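Local coordinates for putative exported protein (Bordetella pertussis, PDB 2DVZ) that binds glutamate in the cleft between its two lobes and is probably the periplasmic solute receptor of a tripartite carboxylate transporter, at residues T41-Q46 and V264-D269; P108-A113 and K258-A263; V119-K124 and K208-A213; Y144-S149 and L192-L197. One frame throughout, in Å; residues are numbered along the deposited sequence.

Contact 1 of 4, residues T41-Q46 and V264-D269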
loop_
_atom_site.group_PDB
_atom_site.type_symbol
_atom_site.label_atom_id
_atom_site.label_comp_id
_atom_site.label_asym_id
_atom_site.label_seq_id
_atom_site.Cartn_x
_atom_site.Cartn_y
_atom_site.Cartn_z
ATOM N N THR A 41 -6.302 13.136 5.293
ATOM C CA THR A 41 -7.707 13.590 5.431
ATOM C C THR A 41 -7.939 14.477 6.673
ATOM O O THR A 41 -8.747 15.403 6.638
ATOM C CB THR A 41 -8.748 12.394 5.389
ATOM O OG1 THR A 41 -8.578 11.495 6.503
ATOM C CG2 THR A 41 -8.666 11.609 4.071
ATOM N N GLN A 42 -7.237 14.200 7.770
ATOM C CA GLN A 42 -7.247 15.097 8.944
ATOM C C GLN A 42 -6.951 16.543 8.606
ATOM O O GLN A 42 -7.625 17.447 9.098
ATOM C CB GLN A 42 -6.221 14.656 9.991
ATOM C CG GLN A 42 -6.739 13.554 10.898
ATOM C CD GLN A 42 -7.939 14.024 11.675
ATOM O OE1 GLN A 42 -9.106 13.808 11.269
ATOM N NE2 GLN A 42 -7.672 14.719 12.789
ATOM N N ARG A 43 -5.901 16.748 7.809
ATOM C CA ARG A 43 -5.468 18.062 7.409
ATOM C C ARG A 43 -6.334 18.625 6.269
ATOM O O ARG A 43 -6.595 19.816 6.244
ATOM C CB ARG A 43 -3.967 18.027 7.060
ATOM C CG ARG A 43 -3.336 19.364 6.684
ATOM C CD ARG A 43 -3.406 20.393 7.820
ATOM N NE ARG A 43 -2.964 21.734 7.383
ATOM C CZ ARG A 43 -3.683 22.587 6.668
ATOM N NH1 ARG A 43 -4.911 22.264 6.261
ATOM N NH2 ARG A 43 -3.167 23.756 6.335
HETATM N N MSE A 44 -6.740 17.782 5.319
HETATM C CA MSE A 44 -7.712 18.169 4.292
HETATM C C MSE A 44 -8.992 18.688 4.947
HETATM O O MSE A 44 -9.571 19.660 4.501
HETATM C CB MSE A 44 -8.067 16.992 3.381
HETATM C CG MSE A 44 -7.073 16.716 2.318
HETATM SE SE MSE A 44 -7.604 15.187 1.230
HETATM C CE MSE A 44 -9.144 15.903 0.248
ATOM N N SER A 45 -9.392 18.037 6.029
ATOM C CA SER A 45 -10.642 18.337 6.669
ATOM C C SER A 45 -10.676 19.783 7.200
ATOM O O SER A 45 -11.668 20.530 6.998
ATOM C CB SER A 45 -10.860 17.323 7.769
ATOM O OG SER A 45 -11.979 17.673 8.515
ATOM N N GLN A 46 -9.569 20.165 7.847
ATOM C CA GLN A 46 -9.308 21.534 8.302
ATOM C C GLN A 46 -9.500 22.535 7.152
ATOM O O GLN A 46 -10.117 23.584 7.318
ATOM C CB GLN A 46 -7.892 21.611 8.902
ATOM C CG GLN A 46 -7.415 23.055 9.207
ATOM C CD GLN A 46 -5.945 23.157 9.643
ATOM O OE1 GLN A 46 -5.277 24.158 9.353
ATOM N NE2 GLN A 46 -5.439 22.132 10.335
ATOM N N VAL A 264 -3.875 19.138 -2.101
ATOM C CA VAL A 264 -2.687 19.917 -2.431
ATOM C C VAL A 264 -2.317 20.838 -1.252
ATOM O O VAL A 264 -1.143 20.915 -0.872
ATOM C CB VAL A 264 -2.823 20.696 -3.800
ATOM C CG1 VAL A 264 -1.789 21.849 -3.922
ATOM C CG2 VAL A 264 -2.701 19.743 -4.966
ATOM N N VAL A 265 -3.294 21.474 -0.630
ATOM C CA VAL A 265 -2.985 22.287 0.540
ATOM C C VAL A 265 -2.409 21.434 1.665
ATOM O O VAL A 265 -1.386 21.803 2.271
ATOM C CB VAL A 265 -4.226 23.112 1.070
ATOM C CG1 VAL A 265 -3.966 23.619 2.489
ATOM C CG2 VAL A 265 -4.558 24.262 0.129
ATOM N N ALA A 266 -3.077 20.308 1.949
ATOM C CA ALA A 266 -2.682 19.398 3.033
ATOM C C ALA A 266 -1.258 18.858 2.885
ATOM O O ALA A 266 -0.506 18.774 3.876
ATOM C CB ALA A 266 -3.672 18.244 3.121
ATOM N N LEU A 267 -0.905 18.496 1.650
ATOM C CA LEU A 267 0.427 17.984 1.283
ATOM C C LEU A 267 1.565 19.018 1.252
ATOM O O LEU A 267 2.737 18.634 1.157
ATOM C CB LEU A 267 0.380 17.184 -0.034
ATOM C CG LEU A 267 -0.535 15.953 -0.017
ATOM C CD1 LEU A 267 -0.884 15.484 -1.438
ATOM C CD2 LEU A 267 0.011 14.800 0.871
ATOM N N LYS A 268 1.208 20.311 1.338
ATOM C CA LYS A 268 2.164 21.384 1.585
ATOM C C LYS A 268 2.319 21.659 3.079
ATOM O O LYS A 268 3.143 22.475 3.474
ATOM C CB LYS A 268 1.759 22.705 0.893
ATOM C CG LYS A 268 1.085 22.582 -0.467
ATOM C CD LYS A 268 2.030 22.557 -1.611
ATOM C CE LYS A 268 1.922 23.876 -2.399
ATOM N NZ LYS A 268 1.136 23.701 -3.649
ATOM N N ASP A 269 1.514 21.032 3.922
ATOM C CA ASP A 269 1.633 21.308 5.342
ATOM C C ASP A 269 2.916 20.660 5.888
ATOM O O ASP A 269 3.143 19.453 5.676
ATOM C CB ASP A 269 0.392 20.882 6.120
ATOM C CG ASP A 269 0.538 21.110 7.607
ATOM O OD1 ASP A 269 1.484 20.578 8.191
ATOM O OD2 ASP A 269 -0.266 21.828 8.209
HETATM O O HOH W 1 -0.184 24.191 6.335
#
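The guanidinium of Arg43 is the flat group of this contact. Over the centre of one face sits Gln46 OE1 of its own helix, and at the edge, in the plane, lies Asp269 OD2, to which NE donates. The bond joins two helices of one lobe of a periplasmic binding protein: 41-46 lies on helix 32-48, and 264-269 runs from helix 253-267 to Asp269, the N-cap of helix 270-279. Arg43 NE and Asp269 OD2 are 2.8 Å apart in this salt bridge, with an N-H...O angle of 157°. The carboxylate stands nearly perpendicular to the guanidinium, the planes 87° apart, and NE meets OD2 from above the carboxylate plane. Asp269 CG is anti to the backbone N, which carries the carboxylate toward Arg43, while OD1 caps the next helix through the backbone N of Lys271. The acid thus serves two helices at once, and the cap's positive helix end may help to keep it ionised. Arg43 also leaves its backbone with CG anti to N, then bends at chi2 (61°); its CG comes to 3.7 Å from Ala266 CB, so the aliphatic part of the chain packs on Ala266. Met44, a selenomethionine, adds its CG at 3.8 Å from the same Ala266 CB, and its side chain continues onto Leu259 and Ala263. Val265 CG1 comes obliquely to the guanidinium. A water closes the polar end, accepting from Arg43 NH2 at 3.0 Å and donating to Asp269 OD2 at 3.0 Å.

Contact 2 of 4, residues P108-A113 and K258-A263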
loop_
_atom_site.group_PDB
_atom_site.type_symbol
_atom_site.label_atom_id
_atom_site.label_comp_id
_atom_site.label_asym_id
_atom_site.label_seq_id
_atom_site.Cartn_x
_atom_site.Cartn_y
_atom_site.Cartn_z
ATOM N N PRO A 108 -10.701 9.102 -10.296
ATOM C CA PRO A 108 -9.522 9.518 -9.503
ATOM C C PRO A 108 -9.516 10.992 -9.101
ATOM O O PRO A 108 -9.915 11.850 -9.876
ATOM C CB PRO A 108 -8.344 9.248 -10.432
ATOM C CG PRO A 108 -8.880 8.270 -11.438
ATOM C CD PRO A 108 -10.322 8.704 -11.651
ATOM N N VAL A 109 -9.057 11.270 -7.877
ATOM C CA VAL A 109 -8.940 12.629 -7.422
ATOM C C VAL A 109 -7.457 13.052 -7.454
ATOM O O VAL A 109 -7.100 14.039 -8.112
ATOM C CB VAL A 109 -9.559 12.786 -6.018
ATOM C CG1 VAL A 109 -9.313 14.183 -5.490
ATOM C CG2 VAL A 109 -11.089 12.449 -6.074
ATOM N N THR A 110 -6.620 12.291 -6.743
ATOM C CA THR A 110 -5.195 12.585 -6.583
ATOM C C THR A 110 -4.447 11.460 -5.860
ATOM O O THR A 110 -4.991 10.761 -4.980
ATOM C CB THR A 110 -4.950 13.937 -5.848
ATOM O OG1 THR A 110 -3.622 14.406 -6.122
ATOM C CG2 THR A 110 -5.173 13.800 -4.344
ATOM N N ASN A 111 -3.197 11.288 -6.271
ATOM C CA ASN A 111 -2.234 10.493 -5.547
ATOM C C ASN A 111 -1.705 11.330 -4.390
ATOM O O ASN A 111 -1.079 12.366 -4.597
ATOM C CB ASN A 111 -1.133 10.058 -6.517
ATOM C CG ASN A 111 -0.045 9.217 -5.876
ATOM O OD1 ASN A 111 0.025 9.047 -4.656
ATOM N ND2 ASN A 111 0.812 8.670 -6.715
ATOM N N PHE A 112 -1.999 10.887 -3.164
ATOM C CA PHE A 112 -1.435 11.480 -1.952
ATOM C C PHE A 112 0.076 11.313 -1.887
ATOM O O PHE A 112 0.838 12.281 -1.706
ATOM C CB PHE A 112 -1.977 10.806 -0.704
ATOM C CG PHE A 112 -3.424 11.119 -0.387
ATOM C CD1 PHE A 112 -4.105 12.177 -1.025
ATOM C CD2 PHE A 112 -4.095 10.370 0.597
ATOM C CE1 PHE A 112 -5.449 12.485 -0.699
ATOM C CE2 PHE A 112 -5.450 10.691 0.954
ATOM C CZ PHE A 112 -6.120 11.730 0.302
ATOM N N ALA A 113 0.534 10.072 -1.997
ATOM C CA ALA A 113 1.965 9.821 -1.766
ATOM C C ALA A 113 2.439 8.588 -2.475
ATOM O O ALA A 113 1.721 7.569 -2.613
ATOM C CB ALA A 113 2.266 9.709 -0.282
ATOM N N LYS A 258 -12.435 20.431 -5.956
ATOM C CA LYS A 258 -12.446 20.926 -4.599
ATOM C C LYS A 258 -11.589 20.062 -3.688
ATOM O O LYS A 258 -10.777 20.578 -2.951
ATOM C CB LYS A 258 -13.878 21.092 -4.061
ATOM C CG LYS A 258 -14.465 22.461 -4.377
ATOM C CD LYS A 258 -15.942 22.506 -4.005
ATOM C CE LYS A 258 -16.548 23.862 -4.276
ATOM N NZ LYS A 258 -18.006 23.780 -4.610
ATOM N N LEU A 259 -11.797 18.749 -3.763
ATOM C CA LEU A 259 -11.055 17.757 -2.983
ATOM C C LEU A 259 -9.565 17.760 -3.298
ATOM O O LEU A 259 -8.749 17.656 -2.400
ATOM C CB LEU A 259 -11.603 16.349 -3.262
ATOM C CG LEU A 259 -13.009 16.034 -2.744
ATOM C CD1 LEU A 259 -13.505 14.747 -3.369
ATOM C CD2 LEU A 259 -12.999 15.961 -1.209
ATOM N N ARG A 260 -9.223 17.860 -4.573
ATOM C CA ARG A 260 -7.846 17.848 -4.994
ATOM C C ARG A 260 -7.129 19.076 -4.469
ATOM O O ARG A 260 -5.988 18.983 -3.987
ATOM C CB ARG A 260 -7.712 17.802 -6.520
ATOM C CG ARG A 260 -6.326 17.346 -6.920
ATOM C CD ARG A 260 -5.825 18.091 -8.080
ATOM N NE ARG A 260 -4.364 18.047 -8.109
ATOM C CZ ARG A 260 -3.592 18.922 -8.735
ATOM N NH1 ARG A 260 -4.142 19.920 -9.383
ATOM N NH2 ARG A 260 -2.281 18.793 -8.703
ATOM N N ASP A 261 -7.796 20.218 -4.551
ATOM C CA ASP A 261 -7.238 21.438 -3.992
ATOM C C ASP A 261 -6.918 21.337 -2.503
ATOM O O ASP A 261 -5.856 21.814 -2.046
ATOM C CB ASP A 261 -8.201 22.589 -4.235
ATOM C CG ASP A 261 -8.099 23.109 -5.605
ATOM O OD1 ASP A 261 -7.103 22.789 -6.291
ATOM O OD2 ASP A 261 -9.007 23.833 -6.016
ATOM N N ALA A 262 -7.846 20.740 -1.752
ATOM C CA ALA A 262 -7.632 20.530 -0.333
ATOM C C ALA A 262 -6.501 19.539 -0.062
ATOM O O ALA A 262 -5.823 19.671 0.963
ATOM C CB ALA A 262 -8.903 20.079 0.348
ATOM N N ALA A 263 -6.348 18.535 -0.938
ATOM C CA ALA A 263 -5.238 17.562 -0.870
ATOM C C ALA A 263 -3.910 18.281 -1.077
ATOM O O ALA A 263 -2.956 18.086 -0.300
ATOM C CB ALA A 263 -5.405 16.425 -1.917
#
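Apolar packing carries most of this contact. Val109 CG1, anti to its backbone N, comes 3.9 Å from Leu259 CB, the two side chains crossing at about a right angle. One turn farther along the helix, Ala263 CB sits between two strand residues: Thr110 CG2 is 3.6 Å from it, and Phe112 CE1 approaches it obliquely at 4.1 Å. The aliphatic part of Arg260 lies against the strand, its CG 3.6 Å from Val109 O and 3.8 Å from Thr110 CB. No hydrogen bond links the two segments; the polar ends of Thr110 and Arg260 have partners beyond them. Thr110 OG1, anti to the backbone N, is bonded to Asn286 O, and Arg260 NH2 reaches Gly285 O, so both side chains bond to the loop before helix 288-307. Within its sheet the strand is bulged twice against strand 241-248: Val109 and Thr110 both face Leu245, and Phe112 and Ala113 both face Tyr243, each a classic beta bulge. The axes of strand and helix run nearly parallel, 12° apart and 7.7 Å at closest approach. A helix laid along a strand of a central mixed sheet in this way is typical of the alpha/beta lobes of periplasmic binding proteins.

Contact 3 of 4, residues V119-K124 and K208-A213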
loop_
_atom_site.group_PDB
_atom_site.type_symbol
_atom_site.label_atom_id
_atom_site.label_comp_id
_atom_site.label_asym_id
_atom_site.label_seq_id
_atom_site.Cartn_x
_atom_site.Cartn_y
_atom_site.Cartn_z
ATOM N N VAL A 119 10.969 -5.486 2.917
ATOM C CA VAL A 119 10.979 -6.850 3.458
ATOM C C VAL A 119 11.715 -6.789 4.808
ATOM O O VAL A 119 12.866 -6.345 4.901
ATOM C CB VAL A 119 11.518 -7.954 2.457
ATOM C CG1 VAL A 119 12.973 -7.710 1.990
ATOM C CG2 VAL A 119 11.344 -9.373 3.026
ATOM N N ALA A 120 11.019 -7.208 5.863
ATOM C CA ALA A 120 11.595 -7.168 7.168
ATOM C C ALA A 120 11.513 -8.539 7.847
ATOM O O ALA A 120 10.724 -9.447 7.429
ATOM C CB ALA A 120 10.927 -6.059 8.026
ATOM N N VAL A 121 12.372 -8.704 8.857
ATOM C CA VAL A 121 12.417 -9.946 9.598
ATOM C C VAL A 121 12.239 -9.682 11.099
ATOM O O VAL A 121 12.507 -8.587 11.618
ATOM C CB VAL A 121 13.674 -10.859 9.277
ATOM C CG1 VAL A 121 13.687 -11.295 7.862
ATOM C CG2 VAL A 121 15.008 -10.181 9.635
ATOM N N ASN A 122 11.752 -10.695 11.779
ATOM C CA ASN A 122 11.869 -10.714 13.223
ATOM C C ASN A 122 13.382 -10.670 13.592
ATOM O O ASN A 122 14.188 -11.332 12.949
ATOM C CB ASN A 122 11.148 -11.955 13.810
ATOM C CG ASN A 122 11.230 -12.006 15.316
ATOM O OD1 ASN A 122 12.252 -12.432 15.885
ATOM N ND2 ASN A 122 10.182 -11.549 15.977
ATOM N N PRO A 123 13.758 -9.908 14.628
ATOM C CA PRO A 123 15.189 -9.750 14.942
ATOM C C PRO A 123 15.954 -11.028 15.306
ATOM O O PRO A 123 17.196 -11.086 15.138
ATOM C CB PRO A 123 15.185 -8.776 16.111
ATOM C CG PRO A 123 13.777 -8.109 16.101
ATOM C CD PRO A 123 12.888 -9.180 15.573
ATOM N N LYS A 124 15.265 -12.066 15.759
ATOM C CA LYS A 124 15.934 -13.348 15.988
ATOM C C LYS A 124 16.297 -14.085 14.678
ATOM O O LYS A 124 17.014 -15.105 14.718
ATOM C CB LYS A 124 15.110 -14.242 16.913
ATOM C CG LYS A 124 15.033 -13.740 18.390
ATOM C CD LYS A 124 16.333 -14.066 19.170
ATOM C CE LYS A 124 16.184 -13.938 20.669
ATOM N NZ LYS A 124 15.981 -12.545 21.164
ATOM N N LYS A 208 12.271 -3.647 16.791
ATOM C CA LYS A 208 11.382 -4.836 16.931
ATOM C C LYS A 208 11.238 -5.631 15.625
ATOM O O LYS A 208 10.800 -6.790 15.656
ATOM C CB LYS A 208 9.967 -4.488 17.434
ATOM C CG LYS A 208 9.801 -3.723 18.777
ATOM C CD LYS A 208 10.795 -4.140 19.843
ATOM C CE LYS A 208 10.203 -4.049 21.283
ATOM N NZ LYS A 208 9.188 -2.950 21.519
ATOM N N LEU A 209 11.538 -4.977 14.492
ATOM C CA LEU A 209 11.784 -5.652 13.220
ATOM C C LEU A 209 13.101 -5.154 12.672
ATOM O O LEU A 209 13.500 -4.035 12.999
ATOM C CB LEU A 209 10.673 -5.379 12.176
ATOM C CG LEU A 209 9.261 -5.973 12.420
ATOM C CD1 LEU A 209 8.252 -5.373 11.432
ATOM C CD2 LEU A 209 9.241 -7.500 12.408
ATOM N N ARG A 210 13.740 -5.986 11.825
ATOM C CA ARG A 210 14.919 -5.600 11.043
ATOM C C ARG A 210 14.573 -5.624 9.562
ATOM O O ARG A 210 14.172 -6.661 9.023
ATOM C CB ARG A 210 16.130 -6.524 11.363
ATOM C CG ARG A 210 17.262 -6.574 10.318
ATOM C CD ARG A 210 18.688 -7.066 10.910
ATOM N NE ARG A 210 18.615 -8.487 11.285
ATOM C CZ ARG A 210 18.435 -8.982 12.510
ATOM N NH1 ARG A 210 18.383 -8.198 13.572
ATOM N NH2 ARG A 210 18.316 -10.303 12.650
ATOM N N ALA A 211 14.756 -4.480 8.902
ATOM C CA ALA A 211 14.482 -4.357 7.479
ATOM C C ALA A 211 15.660 -4.880 6.638
ATOM O O ALA A 211 16.826 -4.529 6.885
ATOM C CB ALA A 211 14.190 -2.909 7.148
HETATM N N MSE A 212 15.353 -5.721 5.660
HETATM C CA MSE A 212 16.387 -6.294 4.828
HETATM C C MSE A 212 16.652 -5.523 3.555
HETATM O O MSE A 212 17.799 -5.447 3.101
HETATM C CB MSE A 212 16.090 -7.781 4.516
HETATM C CG MSE A 212 16.201 -8.692 5.743
HETATM SE SE MSE A 212 18.015 -8.872 6.535
HETATM C CE MSE A 212 17.986 -7.377 7.773
ATOM N N ALA A 213 15.577 -4.997 2.966
ATOM C CA ALA A 213 15.618 -4.161 1.759
ATOM C C ALA A 213 14.346 -3.325 1.696
ATOM O O ALA A 213 13.343 -3.688 2.278
ATOM C CB ALA A 213 15.735 -5.019 0.507
#
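A classic beta bulge interrupts this antiparallel pairing: Met212 and Ala213 both face Val119, which shifts the register by one residue. The strands, 106-121 and 210-215, pair here in the sheet of the second lobe of the periplasmic binding-protein fold. Val119 grips both bulge residues, its O accepting from Met212 N at 2.7 Å, nearly along the C=O axis, and its N donating to Ala213 O at 3.0 Å. Beyond it, Val121 and Arg210 form a regular hydrogen-bonded pair, with Val121 N to Arg210 O 2.7 Å and Arg210 N to Val121 O 2.9 Å. Between them Ala120 and Ala211 make a non-hydrogen-bonded pair, CA to CA only 4.0 Å. Val119 CG1, in the crowded position between backbone N and carbonyl carbon, touches Met212 CB and Ala213 CB on the face that Phe133 of helix 130-138 packs against. After the strand, Asn122 OD1 accepts from Lys124 N in an Asx turn, and within it Pro123 O accepts from Arg210. The arginine, anti at chi1 and bent at chi3 (68°), donates from NE to Ala127 O and from NH2 to Pro123 O at 2.8 Å; that oxygen lies near the guanidinium plane, while NH2 stands 41° out of the carbonyl plane.

Contact 4 of 4, residues Y144-S149 and L192-L197. With GLU (glutamic acid), chain G.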
loop_
_atom_site.group_PDB
_atom_site.type_symbol
_atom_site.label_atom_id
_atom_site.label_comp_id
_atom_site.label_asym_id
_atom_site.label_seq_id
_atom_site.Cartn_x
_atom_site.Cartn_y
_atom_site.Cartn_z
ATOM N N TYR A 144 10.346 -21.166 6.543
ATOM C CA TYR A 144 10.007 -19.841 7.059
ATOM C C TYR A 144 8.677 -19.437 6.451
ATOM O O TYR A 144 8.322 -19.865 5.332
ATOM C CB TYR A 144 11.092 -18.810 6.689
ATOM C CG TYR A 144 12.342 -18.909 7.559
ATOM C CD1 TYR A 144 12.372 -18.303 8.813
ATOM C CD2 TYR A 144 13.473 -19.613 7.141
ATOM C CE1 TYR A 144 13.486 -18.376 9.632
ATOM C CE2 TYR A 144 14.591 -19.708 7.960
ATOM C CZ TYR A 144 14.593 -19.071 9.203
ATOM O OH TYR A 144 15.686 -19.086 10.054
ATOM N N SER A 145 7.959 -18.596 7.173
ATOM C CA SER A 145 6.739 -18.024 6.654
ATOM C C SER A 145 6.757 -16.490 6.709
ATOM O O SER A 145 7.517 -15.858 7.468
ATOM C CB SER A 145 5.565 -18.558 7.453
ATOM O OG SER A 145 5.673 -18.024 8.761
ATOM N N TYR A 146 5.905 -15.904 5.882
ATOM C CA TYR A 146 5.832 -14.472 5.751
ATOM C C TYR A 146 4.383 -14.070 5.772
ATOM O O TYR A 146 3.516 -14.825 5.313
ATOM C CB TYR A 146 6.512 -14.002 4.457
ATOM C CG TYR A 146 5.754 -14.193 3.137
ATOM C CD1 TYR A 146 4.900 -13.180 2.625
ATOM C CD2 TYR A 146 5.942 -15.346 2.363
ATOM C CE1 TYR A 146 4.239 -13.337 1.387
ATOM C CE2 TYR A 146 5.290 -15.512 1.131
ATOM C CZ TYR A 146 4.452 -14.497 0.639
ATOM O OH TYR A 146 3.836 -14.678 -0.598
ATOM N N GLY A 147 4.145 -12.877 6.297
ATOM C CA GLY A 147 2.847 -12.279 6.356
ATOM C C GLY A 147 2.678 -11.256 5.259
ATOM O O GLY A 147 3.648 -10.648 4.785
ATOM N N SER A 148 1.416 -11.121 4.838
ATOM C CA SER A 148 0.963 -10.123 3.895
ATOM C C SER A 148 -0.327 -9.449 4.422
ATOM O O SER A 148 -0.885 -9.804 5.486
ATOM C CB SER A 148 0.713 -10.778 2.537
ATOM O OG SER A 148 -0.536 -11.474 2.525
ATOM N N SER A 149 -0.793 -8.466 3.659
ATOM C CA SER A 149 -2.032 -7.740 3.960
ATOM C C SER A 149 -3.245 -8.370 3.286
ATOM O O SER A 149 -4.314 -7.795 3.347
ATOM C CB SER A 149 -1.918 -6.300 3.459
ATOM O OG SER A 149 -1.784 -6.296 2.027
ATOM N N LEU A 192 9.056 -13.481 8.754
ATOM C CA LEU A 192 9.200 -12.467 7.715
ATOM C C LEU A 192 7.893 -11.695 7.559
ATOM O O LEU A 192 6.799 -12.205 7.873
ATOM C CB LEU A 192 9.556 -13.116 6.350
ATOM C CG LEU A 192 10.960 -13.648 5.988
ATOM C CD1 LEU A 192 11.602 -14.678 6.989
ATOM C CD2 LEU A 192 10.946 -14.212 4.571
ATOM N N ILE A 193 8.014 -10.471 7.064
ATOM C CA ILE A 193 6.860 -9.699 6.647
ATOM C C ILE A 193 7.216 -8.962 5.390
ATOM O O ILE A 193 8.314 -8.421 5.267
ATOM C CB ILE A 193 6.343 -8.735 7.745
ATOM C CG1 ILE A 193 4.954 -8.168 7.372
ATOM C CG2 ILE A 193 7.397 -7.650 8.127
ATOM C CD1 ILE A 193 4.366 -7.208 8.337
ATOM N N PHE A 194 6.299 -8.982 4.427
ATOM C CA PHE A 194 6.379 -8.069 3.292
ATOM C C PHE A 194 5.388 -6.967 3.572
ATOM O O PHE A 194 4.205 -7.239 3.754
ATOM C CB PHE A 194 6.050 -8.807 2.004
ATOM C CG PHE A 194 7.149 -9.726 1.549
ATOM C CD1 PHE A 194 8.091 -9.295 0.604
ATOM C CD2 PHE A 194 7.263 -11.017 2.069
ATOM C CE1 PHE A 194 9.120 -10.146 0.206
ATOM C CE2 PHE A 194 8.327 -11.885 1.670
ATOM C CZ PHE A 194 9.237 -11.449 0.751
ATOM N N ASP A 195 5.872 -5.730 3.665
ATOM C CA ASP A 195 5.016 -4.614 3.996
ATOM C C ASP A 195 5.275 -3.369 3.147
ATOM O O ASP A 195 6.278 -3.277 2.406
ATOM C CB ASP A 195 5.154 -4.256 5.482
ATOM C CG ASP A 195 3.945 -3.513 6.021
ATOM O OD1 ASP A 195 2.925 -3.412 5.293
ATOM O OD2 ASP A 195 4.009 -3.027 7.172
ATOM N N ASN A 196 4.319 -2.439 3.245
ATOM C CA ASN A 196 4.498 -1.080 2.815
ATOM C C ASN A 196 5.157 -0.461 4.013
ATOM O O ASN A 196 4.787 -0.735 5.149
ATOM C CB ASN A 196 3.146 -0.385 2.507
ATOM C CG ASN A 196 2.092 -1.339 1.840
ATOM O OD1 ASN A 196 1.074 -1.661 2.458
ATOM N ND2 ASN A 196 2.341 -1.773 0.616
ATOM N N LEU A 197 6.147 0.380 3.760
ATOM C CA LEU A 197 7.049 0.851 4.814
ATOM C C LEU A 197 6.392 1.564 6.022
ATOM O O LEU A 197 6.726 1.234 7.154
ATOM C CB LEU A 197 8.259 1.603 4.191
ATOM C CG LEU A 197 9.444 2.061 5.080
ATOM C CD1 LEU A 197 9.951 0.967 6.115
ATOM C CD2 LEU A 197 10.562 2.590 4.192
HETATM N N GLU G . -1.272 -3.906 1.013
HETATM C CA GLU G . -1.971 -2.609 0.957
HETATM C C GLU G . -1.522 -1.770 -0.229
HETATM O O GLU G . -0.949 -0.680 -0.131
HETATM C CB GLU G . -1.871 -1.879 2.292
HETATM C CG GLU G . -2.128 -2.815 3.487
HETATM C CD GLU G . -2.730 -2.135 4.681
HETATM O OE1 GLU G . -2.976 -0.916 4.573
HETATM O OE2 GLU G . -2.991 -2.822 5.733
HETATM O OXT GLU G . -1.798 -2.178 -1.369
#
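Phe194 pushes the edge of its ring into the face of Tyr146, a T-shaped pair with centroids 4.9 Å apart and planes at 75°. The touching atoms are Phe194 CD2 and CE2, which lie over the CG-CD1 side of the tyrosine ring rather than its middle; CD2 comes to 3.3 Å from Tyr146 CD1. Tyr146 presents that face because its CG takes the crowded position between backbone N and carbonyl carbon (chi1 77°), while its OH reaches Glu160. At the root of the tyrosine side chain, Leu192 CB fits against Tyr146 CB at 3.7 Å, and Leu192 CD1 extends the other way to Tyr144 CD1. Beside Gly147, which lacks a side chain, Ile193 CG1 lies against the glycine O at 3.8 Å. These side chains rise from two parallel strands, 145-148 and 192-196, joined by three backbone hydrogen bonds: Leu192 N to Ser145 O, Gly147 N to Leu192 O, and Phe194 N to Gly147 O. The chain passes from 145-148 through helix 154-166, strand 171-174 and helix 178-187 to 192-196; both later strands pair in parallel with 145-148, as in the alpha/beta core of a periplasmic binding-protein lobe. The C-terminal ends open on the ligand cleft. Ser149 OG accepts from the amino N of the bound glutamate at 2.6 Å. From the other strand, Asn196 borders the ligand, and the buried Asp195 OD1 is bonded to Ser178 OG, another residue of the site.

Overall arrangement
From the N terminus, helix 32-48 supplies 41-46, which is met only after more than 200 residues by 264-269, closing contact 1, the outermost loop. Strand 106-121 then gives both 108-113 and 119-124. Contact 2 closes at 258-263, nested inside contact 1, and touches it through helix 253-267. Contact 3 closes at 208-213 inside contact 2, and contact 4, 144-149 with 192-197, nests within contact 3. No loops cross. Contacts 1 and 2 tie together one lobe; contacts 3 and 4, centres about 10 Å apart, belong to the other, where strand 192-196 joins strand 106-121. That long strand spans both lobes, with contacts 2 and 3 about 33 Å apart between centres.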